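Local structure of lipoprotein, putative (Bacillus anthracis, 4NOH) at residues D80-K92 with K100-R113. The protein is a putative lipoprotein of unknown function that may bind lipid. Numbering follows the deposited sequence.
Sequences DEAGIVFAKEEQK and KMKYEGNVVIGDAR
The Tyr103 ring is sandwiched between two pieces of backbone: Glu90 CA makes a CH-pi contact over its centre, 3.6 Å from the ring centroid, while Gly105 N lies over the opposite face, and the two limit the tilt of the ring. Tyr103 CG stands anti to the backbone N (chi1 -175°), which lays the ring against the backbone of 89-91. At the ring's edge Tyr103 OH donates to Ala87 O over 2.7 Å, from above the carbonyl plane, a bond that ties down the hydroxyl. Next to the ring, strands 84-86 and 102-103 pair in parallel: Lys102 N bonds Gly83 O, Val85 N bonds Lys102 O, and Glu104 N reaches Val85 O at 2.9 Å. Beyond them Ala87 N bonds Gly105 O less straightly (N-H...O angle 141°). Phe86 offers one face to Val107, whose CB sits 3.8 Å from the ring centroid, and turns its edge to the carbonyls of Glu104 and Gly105. Ile84 CG2 meets the Glu104 methylene CG at 3.6 Å, and Val85 CG1 packs at the same distance on CB of Met101, a selenomethionine. The Arg113 guanidinium lies between Val108 CG1 and Lys88 CB, with Arg113 NH2 donating in its own plane to Asn106 OD1 at 2.8 Å. Waters bridge Met101 O to Gln91 O and to Lys92 O, where the chain after strand 84-86 passes alongside 100-101. Strand 84-86 also bonds to strand 118-122; the arrangement is a short parallel pair near one edge of a large mixed beta-sheet, which the chain leaves after strand 99-103, its strand 107-109 joining a small antiparallel sheet by pairing with 61-65.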
ATOM      1  N   ASP A  80      -7.528 -15.447  11.540  1.00 19.47           N
ATOM      2  CA  ASP A  80      -8.331 -16.027  10.479  1.00 20.12           C
ATOM      3  C   ASP A  80      -9.786 -15.720  10.605  1.00 22.12           C
ATOM      4  O   ASP A  80     -10.438 -15.526   9.601  1.00 22.28           O
ATOM      5  CB  ASP A  80      -8.112 -17.521  10.446  1.00 21.37           C
ATOM      6  CG  ASP A  80      -6.656 -17.831  10.378  1.00 22.58           C
ATOM      7  OD1 ASP A  80      -5.990 -17.797  11.453  1.00 25.86           O
ATOM      8  OD2 ASP A  80      -6.155 -17.985   9.257  1.00 21.55           O
ATOM      9  N   GLU A  81     -10.281 -15.626  11.844  1.00 23.52           N
ATOM     10  CA  GLU A  81     -11.692 -15.294  12.085  1.00 26.48           C
ATOM     11  C   GLU A  81     -11.974 -13.773  12.103  1.00 25.20           C
ATOM     12  O   GLU A  81     -13.134 -13.346  12.249  1.00 27.48           O
ATOM     13  CB  GLU A  81     -12.155 -15.887  13.415  1.00 28.01           C
ATOM     14  CG  GLU A  81     -11.811 -15.105  14.687  1.00 29.33           C
ATOM     15  CD  GLU A  81     -10.373 -15.266  15.173  1.00 30.32           C
ATOM     16  OE1 GLU A  81      -9.539 -15.862  14.449  1.00 28.46           O
ATOM     17  OE2 GLU A  81     -10.086 -14.818  16.322  1.00 31.57           O
ATOM     18  N   ALA A  82     -10.930 -12.949  11.976  1.00 22.29           N
ATOM     19  CA  ALA A  82     -11.097 -11.531  12.055  1.00 22.27           C
ATOM     20  C   ALA A  82     -10.029 -10.753  11.280  1.00 19.15           C
ATOM     21  O   ALA A  82      -9.043 -10.280  11.861  1.00 21.64           O
ATOM     22  CB  ALA A  82     -11.099 -11.101  13.524  1.00 24.36           C
ATOM     23  N   GLY A  83     -10.205 -10.655   9.960  1.00 17.80           N
ATOM     24  CA  GLY A  83      -9.394  -9.764   9.141  1.00 16.76           C
ATOM     25  C   GLY A  83      -9.856  -8.334   9.374  1.00 15.56           C
ATOM     26  O   GLY A  83     -10.882  -8.125  10.006  1.00 16.39           O
ATOM     27  N   ILE A  84      -9.115  -7.364   8.840  1.00 14.19           N
ATOM     28  CA  ILE A  84      -9.430  -5.960   9.088  1.00 14.19           C
ATOM     29  C   ILE A  84      -9.472  -5.166   7.824  1.00 14.50           C
ATOM     30  O   ILE A  84      -8.881  -5.557   6.815  1.00 13.21           O
ATOM     31  CB  ILE A  84      -8.389  -5.282  10.025  1.00 14.67           C
ATOM     32  CG1 ILE A  84      -6.977  -5.224   9.421  1.00 14.21           C
ATOM     33  CG2 ILE A  84      -8.370  -6.008  11.380  1.00 15.11           C
ATOM     34  CD1 ILE A  84      -5.959  -4.459  10.244  1.00 15.30           C
ATOM     35  N   VAL A  85     -10.183  -4.045   7.901  1.00 13.81           N
ATOM     36  CA  VAL A  85     -10.236  -3.141   6.759  1.00 14.19           C
ATOM     37  C   VAL A  85     -10.045  -1.716   7.211  1.00 13.70           C
ATOM     38  O   VAL A  85     -10.530  -1.314   8.269  1.00 15.04           O
ATOM     39  CB  VAL A  85     -11.546  -3.305   5.937  1.00 14.89           C
ATOM     40  CG1 VAL A  85     -12.805  -3.054   6.782  1.00 16.75           C
ATOM     41  CG2 VAL A  85     -11.512  -2.418   4.684  1.00 16.39           C
ATOM     42  N   PHE A  86      -9.279  -0.972   6.417  1.00 13.60           N
ATOM     43  CA  PHE A  86      -9.060   0.445   6.593  1.00 14.02           C
ATOM     44  C   PHE A  86      -9.785   1.176   5.461  1.00 14.19           C
ATOM     45  O   PHE A  86      -9.630   0.821   4.304  1.00 14.42           O
ATOM     46  CB  PHE A  86      -7.587   0.782   6.485  1.00 14.10           C
ATOM     47  CG  PHE A  86      -6.727   0.151   7.556  1.00 14.11           C
ATOM     48  CD1 PHE A  86      -6.899   0.490   8.888  1.00 15.55           C
ATOM     49  CD2 PHE A  86      -5.683  -0.707   7.210  1.00 14.62           C
ATOM     50  CE1 PHE A  86      -6.061  -0.023   9.858  1.00 15.24           C
ATOM     51  CE2 PHE A  86      -4.849  -1.229   8.193  1.00 14.71           C
ATOM     52  CZ  PHE A  86      -5.059  -0.901   9.509  1.00 15.77           C
ATOM     53  N   ALA A  87     -10.554   2.205   5.795  1.00 15.21           N
ATOM     54  CA  ALA A  87     -11.262   3.000   4.794  1.00 15.49           C
ATOM     55  C   ALA A  87     -11.543   4.399   5.332  1.00 16.92           C
ATOM     56  O   ALA A  87     -11.438   4.649   6.532  1.00 16.18           O
ATOM     57  CB  ALA A  87     -12.546   2.323   4.405  1.00 16.48           C
ATOM     58  N   LYS A  88     -11.924   5.309   4.437  1.00 17.64           N
ATOM     59  CA  LYS A  88     -12.179   6.695   4.811  1.00 21.08           C
ATOM     60  C   LYS A  88     -13.293   6.825   5.841  1.00 21.96           C
ATOM     61  O   LYS A  88     -13.219   7.667   6.735  1.00 25.47           O
ATOM     62  CB  LYS A  88     -12.536   7.491   3.570  1.00 23.54           C
ATOM     63  CG  LYS A  88     -12.863   8.939   3.855  1.00 29.73           C
ATOM     64  CD  LYS A  88     -13.392   9.632   2.617  1.00 32.98           C
ATOM     65  CE  LYS A  88     -13.834  11.049   2.946  1.00 37.05           C
ATOM     66  NZ  LYS A  88     -12.692  11.835   3.485  1.00 37.96           N
ATOM     67  N   GLU A  89     -14.336   6.025   5.665  1.00 21.37           N
ATOM     68  CA  GLU A  89     -15.511   6.039   6.536  1.00 25.21           C
ATOM     69  C   GLU A  89     -15.673   4.651   7.144  1.00 24.31           C
ATOM     70  O   GLU A  89     -15.072   3.695   6.673  1.00 20.61           O
ATOM     71  CB  GLU A  89     -16.772   6.350   5.708  1.00 27.28           C
ATOM     72  CG  GLU A  89     -16.643   7.569   4.794  1.00 31.65           C
ATOM     73  CD  GLU A  89     -17.898   7.860   3.978  1.00 34.57           C
ATOM     74  OE1 GLU A  89     -17.911   8.906   3.273  1.00 41.97           O
ATOM     75  OE2 GLU A  89     -18.877   7.065   4.044  1.00 38.61           O
ATOM     76  N   GLU A  90     -16.500   4.550   8.181  1.00 25.17           N
ATOM     77  CA  GLU A  90     -16.796   3.259   8.801  1.00 26.60           C
ATOM     78  C   GLU A  90     -17.422   2.374   7.738  1.00 26.08           C
ATOM     79  O   GLU A  90     -18.320   2.810   7.019  1.00 29.59           O
ATOM     80  CB  GLU A  90     -17.808   3.462   9.937  1.00 29.44           C
ATOM     81  CG  GLU A  90     -18.269   2.186  10.637  1.00 31.57           C
ATOM     82  CD  GLU A  90     -19.194   2.478  11.805  1.00 35.23           C
ATOM     83  OE1 GLU A  90     -20.079   3.372  11.687  1.00 38.10           O
ATOM     84  OE2 GLU A  90     -19.037   1.798  12.840  1.00 37.92           O
ATOM     85  N   GLN A  91     -16.934   1.146   7.635  1.00 26.95           N
ATOM     86  CA  GLN A  91     -17.416   0.161   6.676  1.00 28.13           C
ATOM     87  C   GLN A  91     -17.454  -1.156   7.438  1.00 27.67           C
ATOM     88  O   GLN A  91     -16.412  -1.721   7.714  1.00 25.94           O
ATOM     89  CB  GLN A  91     -16.440   0.056   5.490  1.00 30.65           C
ATOM     90  CG  GLN A  91     -16.313   1.320   4.657  1.00 32.33           C
ATOM     91  CD  GLN A  91     -17.544   1.622   3.821  1.00 38.82           C
ATOM     92  OE1 GLN A  91     -18.329   0.732   3.503  1.00 45.01           O
ATOM     93  NE2 GLN A  91     -17.699   2.885   3.433  1.00 39.83           N
ATOM     94  N   LYS A  92     -18.642  -1.633   7.804  1.00 27.11           N
ATOM     95  CA  LYS A  92     -18.750  -2.872   8.571  1.00 28.07           C
ATOM     96  C   LYS A  92     -19.259  -4.033   7.736  1.00 29.24           C
ATOM     97  O   LYS A  92     -19.380  -5.140   8.255  1.00 30.61           O
ATOM     98  CB  LYS A  92     -19.640  -2.681   9.809  1.00 30.70           C
ATOM     99  CG  LYS A  92     -19.062  -1.686  10.797  1.00 32.65           C
ATOM    100  CD  LYS A  92     -19.854  -1.592  12.090  1.00 35.66           C
ATOM    101  CE  LYS A  92     -19.615  -2.780  12.990  1.00 37.01           C
ATOM    102  NZ  LYS A  92     -20.159  -2.519  14.349  1.00 40.63           N
ATOM    103  N   LYS A 100     -16.213 -11.389   6.631  1.00 26.62           N
ATOM    104  CA  LYS A 100     -16.500  -9.993   6.964  1.00 27.40           C
ATOM    105  C   LYS A 100     -15.288  -9.375   7.680  1.00 24.59           C
ATOM    106  O   LYS A 100     -14.726  -9.965   8.607  1.00 26.14           O
ATOM    107  CB  LYS A 100     -17.743  -9.902   7.851  1.00 32.76           C
ATOM    108  CG  LYS A 100     -18.202  -8.484   8.164  1.00 35.31           C
ATOM    109  CD  LYS A 100     -19.555  -8.450   8.882  1.00 40.63           C
ATOM    110  CE  LYS A 100     -20.691  -9.035   8.051  1.00 43.21           C
ATOM    111  NZ  LYS A 100     -20.937  -8.282   6.788  1.00 45.90           N
HETATM  112  N   MSE A 101     -14.836  -8.226   7.188  1.00 20.93           N
HETATM  113  CA  MSE A 101     -13.713  -7.539   7.778  1.00 19.83           C
HETATM  114  C   MSE A 101     -14.143  -6.650   8.911  1.00 19.98           C
HETATM  115  O   MSE A 101     -15.264  -6.135   8.938  1.00 21.91           O
HETATM  116  CB  MSE A 101     -13.072  -6.621   6.730  1.00 18.10           C
HETATM  117  CG  MSE A 101     -12.559  -7.345   5.476  1.00 17.38           C
HETATM  118 SE   MSE A 101     -11.008  -8.519   5.829  1.00 18.78          SE
HETATM  119  CE  MSE A 101     -11.996 -10.218   5.802  1.00 19.49           C
ATOM    120  N   LYS A 102     -13.240  -6.451   9.855  1.00 19.03           N
ATOM    121  CA  LYS A 102     -13.467  -5.549  10.975  1.00 20.48           C
ATOM    122  C   LYS A 102     -12.895  -4.174  10.652  1.00 18.75           C
ATOM    123  O   LYS A 102     -11.720  -4.061  10.287  1.00 16.52           O
ATOM    124  CB  LYS A 102     -12.743  -6.088  12.184  1.00 24.41           C
ATOM    125  CG  LYS A 102     -12.931  -5.312  13.451  1.00 30.09           C
ATOM    126  CD  LYS A 102     -11.876  -5.692  14.489  1.00 35.42           C
ATOM    127  CE  LYS A 102     -11.682  -7.184  14.634  1.00 37.77           C
ATOM    128  NZ  LYS A 102     -10.636  -7.421  15.663  1.00 40.28           N
ATOM    129  N   TYR A 103     -13.701  -3.128  10.825  1.00 19.46           N
ATOM    130  CA  TYR A 103     -13.202  -1.775  10.525  1.00 18.48           C
ATOM    131  C   TYR A 103     -12.162  -1.321  11.546  1.00 19.00           C
ATOM    132  O   TYR A 103     -12.426  -1.357  12.760  1.00 21.45           O
ATOM    133  CB  TYR A 103     -14.343  -0.759  10.494  1.00 20.22           C
ATOM    134  CG  TYR A 103     -13.916   0.619  10.086  1.00 20.35           C
ATOM    135  CD1 TYR A 103     -13.492   0.868   8.785  1.00 19.36           C
ATOM    136  CD2 TYR A 103     -13.943   1.690  10.989  1.00 21.50           C
ATOM    137  CE1 TYR A 103     -13.098   2.121   8.391  1.00 19.35           C
ATOM    138  CE2 TYR A 103     -13.546   2.958  10.595  1.00 21.52           C
ATOM    139  CZ  TYR A 103     -13.131   3.166   9.293  1.00 20.83           C
ATOM    140  OH  TYR A 103     -12.745   4.443   8.892  1.00 20.39           O
ATOM    141  N   GLU A 104     -11.015  -0.836  11.054  1.00 17.99           N
ATOM    142  CA  GLU A 104      -9.930  -0.364  11.919  1.00 18.35           C
ATOM    143  C   GLU A 104      -9.482   1.079  11.642  1.00 19.60           C
ATOM    144  O   GLU A 104      -8.382   1.450  11.990  1.00 22.43           O
ATOM    145  CB  GLU A 104      -8.740  -1.324  11.890  1.00 19.24           C
ATOM    146  CG  GLU A 104      -9.025  -2.664  12.547  1.00 20.16           C
ATOM    147  CD  GLU A 104      -9.049  -2.625  14.062  1.00 24.98           C
ATOM    148  OE1 GLU A 104      -8.836  -1.555  14.682  1.00 29.11           O
ATOM    149  OE2 GLU A 104      -9.284  -3.692  14.654  1.00 27.51           O
ATOM    150  N   GLY A 105     -10.326   1.887  11.009  1.00 18.63           N
ATOM    151  CA  GLY A 105     -10.000   3.287  10.863  1.00 18.69           C
ATOM    152  C   GLY A 105      -9.527   3.737   9.506  1.00 16.84           C
ATOM    153  O   GLY A 105      -9.429   2.950   8.553  1.00 16.39           O
ATOM    154  N   ASN A 106      -9.275   5.034   9.432  1.00 17.45           N
ATOM    155  CA  ASN A 106      -8.842   5.671   8.207  1.00 16.21           C
ATOM    156  C   ASN A 106      -7.326   5.713   8.144  1.00 16.97           C
ATOM    157  O   ASN A 106      -6.678   6.706   8.547  1.00 18.92           O
ATOM    158  CB  ASN A 106      -9.435   7.071   8.086  1.00 17.58           C
ATOM    159  CG  ASN A 106      -9.193   7.684   6.736  1.00 17.19           C
ATOM    160  OD1 ASN A 106      -8.722   7.003   5.808  1.00 16.95           O
ATOM    161  ND2 ASN A 106      -9.527   8.964   6.587  1.00 18.14           N
ATOM    162  N   VAL A 107      -6.764   4.630   7.624  1.00 15.36           N
ATOM    163  CA  VAL A 107      -5.322   4.457   7.458  1.00 14.19           C
ATOM    164  C   VAL A 107      -5.067   4.248   5.965  1.00 13.39           C
ATOM    165  O   VAL A 107      -5.841   3.591   5.287  1.00 13.29           O
ATOM    166  CB  VAL A 107      -4.830   3.250   8.258  1.00 14.48           C
ATOM    167  CG1 VAL A 107      -3.357   2.951   7.973  1.00 15.22           C
ATOM    168  CG2 VAL A 107      -5.073   3.432   9.741  1.00 15.51           C
ATOM    169  N   VAL A 108      -4.011   4.881   5.467  1.00 13.23           N
ATOM    170  CA  VAL A 108      -3.647   4.795   4.069  1.00 13.34           C
ATOM    171  C   VAL A 108      -2.201   4.329   3.927  1.00 13.81           C
ATOM    172  O   VAL A 108      -1.458   4.279   4.885  1.00 14.22           O
ATOM    173  CB  VAL A 108      -3.815   6.180   3.352  1.00 14.33           C
ATOM    174  CG1 VAL A 108      -5.283   6.648   3.373  1.00 14.65           C
ATOM    175  CG2 VAL A 108      -2.917   7.246   3.972  1.00 14.66           C
ATOM    176  N   ILE A 109      -1.820   3.943   2.717  1.00 12.94           N
ATOM    177  CA  ILE A 109      -0.417   3.663   2.417  1.00 12.52           C
ATOM    178  C   ILE A 109       0.216   4.992   1.967  1.00 13.79           C
ATOM    179  O   ILE A 109      -0.311   5.702   1.088  1.00 14.44           O
ATOM    180  CB  ILE A 109      -0.250   2.616   1.317  1.00 12.09           C
ATOM    181  CG1 ILE A 109      -0.687   1.243   1.862  1.00 12.15           C
ATOM    182  CG2 ILE A 109       1.206   2.555   0.845  1.00 12.97           C
ATOM    183  CD1 ILE A 109      -0.825   0.166   0.805  1.00 13.22           C
ATOM    184  N   GLY A 110       1.345   5.347   2.563  1.00 14.82           N
ATOM    185  CA  GLY A 110       1.970   6.607   2.207  1.00 15.89           C
ATOM    186  C   GLY A 110       1.213   7.795   2.754  1.00 16.40           C
ATOM    187  O   GLY A 110       0.573   7.720   3.823  1.00 16.05           O
ATOM    188  N   ASP A 111       1.242   8.899   2.021  1.00 16.34           N
ATOM    189  CA  ASP A 111       0.718  10.158   2.557  1.00 17.73           C
ATOM    190  C   ASP A 111      -0.640  10.601   2.041  1.00 18.26           C
ATOM    191  O   ASP A 111      -1.185  11.633   2.478  1.00 19.07           O
ATOM    192  CB  ASP A 111       1.763  11.262   2.361  1.00 19.21           C
ATOM    193  CG  ASP A 111       3.084  10.990   3.110  1.00 20.42           C
ATOM    194  OD1 ASP A 111       3.253   9.942   3.741  1.00 22.16           O
ATOM    195  OD2 ASP A 111       3.982  11.855   3.067  1.00 22.88           O
ATOM    196  N   ALA A 112      -1.226   9.770   1.195  1.00 15.52           N
ATOM    197  CA  ALA A 112      -2.517  10.046   0.602  1.00 15.43           C
ATOM    198  C   ALA A 112      -3.109   8.728   0.141  1.00 14.86           C
ATOM    199  O   ALA A 112      -2.381   7.759  -0.101  1.00 15.30           O
ATOM    200  CB  ALA A 112      -2.330  10.966  -0.598  1.00 16.36           C
ATOM    201  N   ARG A 113      -4.414   8.695  -0.038  1.00 13.75           N
ATOM    202  CA  ARG A 113      -5.099   7.526  -0.544  1.00 13.19           C
ATOM    203  C   ARG A 113      -4.873   7.412  -2.033  1.00 13.35           C
ATOM    204  O   ARG A 113      -5.392   8.210  -2.815  1.00 16.10           O
ATOM    205  CB  ARG A 113      -6.579   7.669  -0.283  1.00 14.27           C
ATOM    206  CG  ARG A 113      -7.359   6.380  -0.578  1.00 14.32           C
ATOM    207  CD  ARG A 113      -8.874   6.549  -0.444  1.00 15.15           C
ATOM    208  NE  ARG A 113      -9.066   7.290   0.783  1.00 16.84           N
ATOM    209  CZ  ARG A 113      -8.982   6.760   1.992  1.00 15.61           C
ATOM    210  NH1 ARG A 113      -8.939   5.439   2.159  1.00 15.39           N
ATOM    211  NH2 ARG A 113      -8.969   7.558   3.028  1.00 15.80           N
TER
HETATM  212  O   HOH W   1      -8.731  -9.180  14.227  1.00 24.88           O
HETATM  213  O   HOH W   2     -13.396  -9.503  10.849  1.00 36.70           O
HETATM  214  O   HOH W   3      -9.522  10.855   4.185  1.00 24.77           O
HETATM  215  O   HOH W   4     -16.310  -4.442   7.059  1.00 23.37           O
HETATM  216  O   HOH W   5     -17.580  -5.780  10.408  1.00 31.38           O